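AlyGC (Glaciecola chathamensis, PDB 5GKD) cleaves alginate as a polysaccharide lyase of family 6, probably by beta-elimination at a site that holds a calcium ion. Local coordinates at residues D598-Y602 and V624-G628; G688-T692 and G715-T719. All coordinates share one frame; numbering follows the deposited sequence.

Contact 1. Residues D598-Y602 and V624-G628; sequences DLGIY and VYRGG
D598 and Y625 meet at nearly a right angle, yet their flat groups are almost coplanar, the carboxylate lying 17° from the ring plane. The Y625 hydroxyl donates to the syn lone pair of D598 OD1, with OH and OD1 a short 2.5 Å apart. The carboxylate swings over to the tyrosine because CG stands beside the backbone N of D598, chi1 -69°. K655 of the second subunit adds a weak hydrogen bond to Y625 OH and a long, weak ion pair with D598 OD2. Farther along, G600 N donates to G627 O at 2.9 Å, bent to 133° at the hydrogen.

Y602 and R626 run side by side in the same direction, R626 CD coming within 3.5 Å of Y602 CD1. Their polar ends part, R626 NE bonding to G664 O and Y602 OH to E605. One water bridges R626 NH1 and G600 O; another links G627 N to I601 O. Shortening D598 to an alanine is likely to leave the Y625 hydroxyl without this acceptor and to remove the weak ion-pair partner of K655 on the second subunit. Two direct hydrogen bonds and two water bridges thus join the loop to the end of strand 622-625, and D598 is shared between Y625 and, weakly, the second subunit.

Contact 2. Residues G688-T692 and G715-T719; sequences GEPKT and GATTT
E689-T692 and G715-T719 run parallel, 17° apart end to end, and join as strands with K691 paired to T717 and T692 to T718 at CA-CA separations of 5.1 and 4.7 Å. This is the rung-to-rung pairing of a right-handed parallel beta-helix, the fold of the pectate-lyase-like clan. Three backbone hydrogen bonds set the register: T717 N to P690 O, T692 N to T717 O, and T719 N to T692 O, the last at 2.8 Å and nearly straight, 176° at the hydrogen.

The side chains stack in register on both faces. K691 and T717 lie side by side on one face, where K691 CG is 4.1 Å from T717 OG1, a loose approach. On the face of T692 and T718 the threonines point the same way, and T718 CG2 sits 4.0 Å from T692 CB. Both place CG2 anti to the backbone N, with OG1 beside that nitrogen, which aligns methyl with methyl and hydroxyl with hydroxyl up the stack. L685 of strand 681-685 packs against both threonines and P690. Before the strands begin, P690 CG rests on A716 CB at 3.8 Å, an apolar contact that extends the rung pairing into the loop. E689 lays its CG near G715 O and sends its carboxylate to a salt bridge with R284. The two threonine hydroxyls share one water, 2.7 Å from T692 OG1 and 2.9 Å from T718 OG1; T692 OG1 also bonds to N668 ND2.

From the N terminus, the chain first builds the beta-helix that holds the calcium ion, then a second one beginning near residue 441, to which both contacts belong. Contact 1 comes first: the loop after strand 590-592 is met 22 residues later by the end of strand 622-625, closing about one turn. Contact 2 opens afterwards, and its segments 688-692 and 715-719 are 23 residues apart at their near ends. The two are in series, neither nesting nor crossing. Their centres lie about 17 Å apart and their nearest atoms about 6 Å, without touching. Contact 1 ties a loop to a strand end, whereas contact 2 joins equivalent strands of successive turns nearer the C terminus.

Contact 1. Residues D598-Y602 and V624-G628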
loop_
_atom_site.group_PDB
_atom_site.type_symbol
_atom_site.label_atom_id
_atom_site.label_comp_id
_atom_site.label_asym_id
_atom_site.label_seq_id
_atom_site.Cartn_x
_atom_site.Cartn_y
_atom_site.Cartn_z
ATOM N N ASP A 598 -7.108 -11.117 6.455
ATOM C CA ASP A 598 -8.061 -12.234 6.595
ATOM C C ASP A 598 -9.507 -11.828 6.283
ATOM O O ASP A 598 -10.445 -12.252 6.960
ATOM C CB ASP A 598 -7.970 -12.867 7.990
ATOM C CG ASP A 598 -6.655 -13.608 8.208
ATOM O OD1 ASP A 598 -5.827 -13.621 7.282
ATOM O OD2 ASP A 598 -6.458 -14.197 9.292
ATOM N N LEU A 599 -9.692 -11.024 5.236
ATOM C CA LEU A 599 -11.014 -10.675 4.739
ATOM C C LEU A 599 -11.392 -11.483 3.502
ATOM O O LEU A 599 -12.287 -11.076 2.751
ATOM C CB LEU A 599 -11.087 -9.181 4.421
ATOM C CG LEU A 599 -10.677 -8.252 5.559
ATOM C CD1 LEU A 599 -10.693 -6.812 5.086
ATOM C CD2 LEU A 599 -11.605 -8.424 6.738
ATOM N N GLY A 600 -10.716 -12.601 3.257
ATOM C CA GLY A 600 -11.013 -13.403 2.086
ATOM C C GLY A 600 -10.393 -12.928 0.789
ATOM O O GLY A 600 -10.681 -13.517 -0.263
ATOM N N ILE A 601 -9.526 -11.893 0.828
ATOM C CA ILE A 601 -8.898 -11.317 -0.354
ATOM C C ILE A 601 -7.612 -12.086 -0.670
ATOM O O ILE A 601 -6.910 -12.559 0.231
ATOM C CB ILE A 601 -8.629 -9.809 -0.133
ATOM C CG1 ILE A 601 -9.926 -9.066 0.222
ATOM C CG2 ILE A 601 -8.045 -9.185 -1.368
ATOM C CD1 ILE A 601 -9.712 -7.652 0.675
ATOM N N TYR A 602 -7.280 -12.211 -1.954
ATOM C CA TYR A 602 -6.047 -12.895 -2.335
ATOM C C TYR A 602 -5.479 -12.250 -3.599
ATOM O O TYR A 602 -6.076 -11.336 -4.172
ATOM C CB TYR A 602 -6.268 -14.417 -2.472
ATOM C CG TYR A 602 -7.341 -14.901 -3.425
ATOM C CD1 TYR A 602 -8.694 -14.885 -3.069
ATOM C CD2 TYR A 602 -7.003 -15.449 -4.660
ATOM C CE1 TYR A 602 -9.672 -15.391 -3.929
ATOM C CE2 TYR A 602 -7.973 -15.944 -5.528
ATOM C CZ TYR A 602 -9.295 -15.913 -5.157
ATOM O OH TYR A 602 -10.232 -16.399 -6.020
ATOM N N VAL A 624 1.701 -17.954 -0.925
ATOM C CA VAL A 624 0.410 -17.484 -1.389
ATOM C C VAL A 624 -0.626 -17.690 -0.290
ATOM O O VAL A 624 -0.666 -18.739 0.362
ATOM C CB VAL A 624 0.006 -18.110 -2.742
ATOM C CG1 VAL A 624 1.012 -19.130 -3.229
ATOM C CG2 VAL A 624 -1.376 -18.606 -2.732
ATOM N N TYR A 625 -1.412 -16.642 -0.037
ATOM C CA TYR A 625 -2.178 -16.538 1.194
ATOM C C TYR A 625 -3.581 -16.030 0.900
ATOM O O TYR A 625 -3.753 -15.031 0.202
ATOM C CB TYR A 625 -1.448 -15.608 2.180
ATOM C CG TYR A 625 -2.101 -15.480 3.531
ATOM C CD1 TYR A 625 -3.152 -14.589 3.745
ATOM C CD2 TYR A 625 -1.642 -16.218 4.604
ATOM C CE1 TYR A 625 -3.742 -14.470 4.984
ATOM C CE2 TYR A 625 -2.210 -16.106 5.841
ATOM C CZ TYR A 625 -3.262 -15.236 6.033
ATOM O OH TYR A 625 -3.817 -15.151 7.276
ATOM N N ARG A 626 -4.576 -16.733 1.420
ATOM C CA ARG A 626 -5.960 -16.271 1.411
ATOM C C ARG A 626 -6.513 -16.584 2.791
ATOM O O ARG A 626 -6.741 -17.753 3.118
ATOM C CB ARG A 626 -6.797 -16.951 0.317
ATOM C CG ARG A 626 -8.274 -16.515 0.300
ATOM C CD ARG A 626 -9.133 -17.349 -0.667
ATOM N NE ARG A 626 -9.297 -18.742 -0.242
ATOM C CZ ARG A 626 -10.383 -19.226 0.349
ATOM N NH1 ARG A 626 -11.413 -18.433 0.568
ATOM N NH2 ARG A 626 -10.438 -20.499 0.722
ATOM N N GLY A 627 -6.715 -15.558 3.599
ATOM C CA GLY A 627 -7.102 -15.751 4.977
ATOM C C GLY A 627 -8.571 -15.496 5.262
ATOM O O GLY A 627 -9.275 -14.804 4.523
ATOM N N GLY A 628 -9.011 -16.038 6.385
ATOM C CA GLY A 628 -10.381 -15.929 6.802
ATOM C C GLY A 628 -11.194 -17.151 6.425
ATOM O O GLY A 628 -10.681 -18.223 6.110
HETATM O O HOH W 1 -12.164 -15.814 -0.646
HETATM O O HOH W 2 -6.692 -12.720 2.867
#

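Contact 2. Residues G688-T692 and G715-T719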
loop_
_atom_site.group_PDB
_atom_site.type_symbol
_atom_site.label_atom_id
_atom_site.label_comp_id
_atom_site.label_asym_id
_atom_site.label_seq_id
_atom_site.Cartn_x
_atom_site.Cartn_y
_atom_site.Cartn_z
ATOM N N GLY A 688 -13.796 -24.374 3.160
ATOM C CA GLY A 688 -14.220 -24.685 1.821
ATOM C C GLY A 688 -13.783 -25.952 1.143
ATOM O O GLY A 688 -13.767 -26.003 -0.032
ATOM N N GLU A 689 -13.417 -26.956 1.924
ATOM C CA GLU A 689 -13.032 -28.282 1.458
ATOM C C GLU A 689 -12.026 -28.214 0.287
ATOM O O GLU A 689 -12.314 -28.688 -0.799
ATOM C CB GLU A 689 -14.260 -29.099 1.072
ATOM C CG GLU A 689 -15.274 -29.249 2.225
ATOM C CD GLU A 689 -16.558 -29.975 1.834
ATOM O OE1 GLU A 689 -17.345 -29.445 1.023
ATOM O OE2 GLU A 689 -16.804 -31.072 2.352
ATOM N N PRO A 690 -10.859 -27.613 0.506
ATOM C CA PRO A 690 -9.877 -27.529 -0.577
ATOM C C PRO A 690 -9.393 -28.903 -0.995
ATOM O O PRO A 690 -9.423 -29.862 -0.226
ATOM C CB PRO A 690 -8.739 -26.710 0.031
ATOM C CG PRO A 690 -8.834 -26.979 1.477
ATOM C CD PRO A 690 -10.307 -27.134 1.777
ATOM N N LYS A 691 -8.913 -28.977 -2.237
ATOM C CA LYS A 691 -8.467 -30.211 -2.867
ATOM C C LYS A 691 -6.966 -30.127 -3.115
ATOM O O LYS A 691 -6.501 -29.221 -3.815
ATOM C CB LYS A 691 -9.226 -30.445 -4.173
ATOM C CG LYS A 691 -10.740 -30.414 -4.020
ATOM C CD LYS A 691 -11.456 -30.452 -5.370
ATOM C CE LYS A 691 -12.893 -30.945 -5.213
ATOM N NZ LYS A 691 -13.691 -30.160 -4.219
ATOM N N THR A 692 -6.220 -31.082 -2.557
ATOM C CA THR A 692 -4.765 -31.117 -2.636
ATOM C C THR A 692 -4.296 -32.485 -3.125
ATOM O O THR A 692 -4.737 -33.512 -2.601
ATOM C CB THR A 692 -4.147 -30.823 -1.264
ATOM O OG1 THR A 692 -4.561 -29.531 -0.825
ATOM C CG2 THR A 692 -2.637 -30.870 -1.330
ATOM N N GLY A 715 -13.693 -30.134 5.807
ATOM C CA GLY A 715 -12.381 -30.671 5.811
ATOM C C GLY A 715 -12.012 -31.098 4.414
ATOM O O GLY A 715 -12.755 -31.653 3.645
ATOM N N ALA A 716 -10.787 -30.797 4.130
ATOM C CA ALA A 716 -10.133 -30.999 2.896
ATOM C C ALA A 716 -9.996 -32.421 2.407
ATOM O O ALA A 716 -10.016 -33.361 3.170
ATOM C CB ALA A 716 -8.757 -30.431 3.088
ATOM N N THR A 717 -9.831 -32.557 1.111
ATOM C CA THR A 717 -9.555 -33.831 0.530
ATOM C C THR A 717 -8.105 -33.642 0.134
ATOM O O THR A 717 -7.780 -32.916 -0.771
ATOM C CB THR A 717 -10.510 -34.258 -0.572
ATOM O OG1 THR A 717 -10.018 -33.853 -1.833
ATOM C CG2 THR A 717 -11.845 -33.692 -0.350
ATOM N N THR A 718 -7.253 -34.305 0.883
ATOM C CA THR A 718 -5.810 -34.139 0.776
ATOM C C THR A 718 -5.188 -35.498 0.486
ATOM O O THR A 718 -5.223 -36.394 1.336
ATOM C CB THR A 718 -5.248 -33.541 2.060
ATOM O OG1 THR A 718 -5.954 -32.336 2.358
ATOM C CG2 THR A 718 -3.760 -33.241 1.929
ATOM N N THR A 719 -4.629 -35.638 -0.709
ATOM C CA THR A 719 -3.962 -36.851 -1.167
ATOM C C THR A 719 -2.478 -36.545 -1.313
ATOM O O THR A 719 -2.080 -35.817 -2.226
ATOM C CB THR A 719 -4.546 -37.320 -2.499
ATOM O OG1 THR A 719 -5.896 -37.737 -2.315
ATOM C CG2 THR A 719 -3.733 -38.476 -3.091
HETATM O O HOH W 3 -6.761 -30.130 0.638
#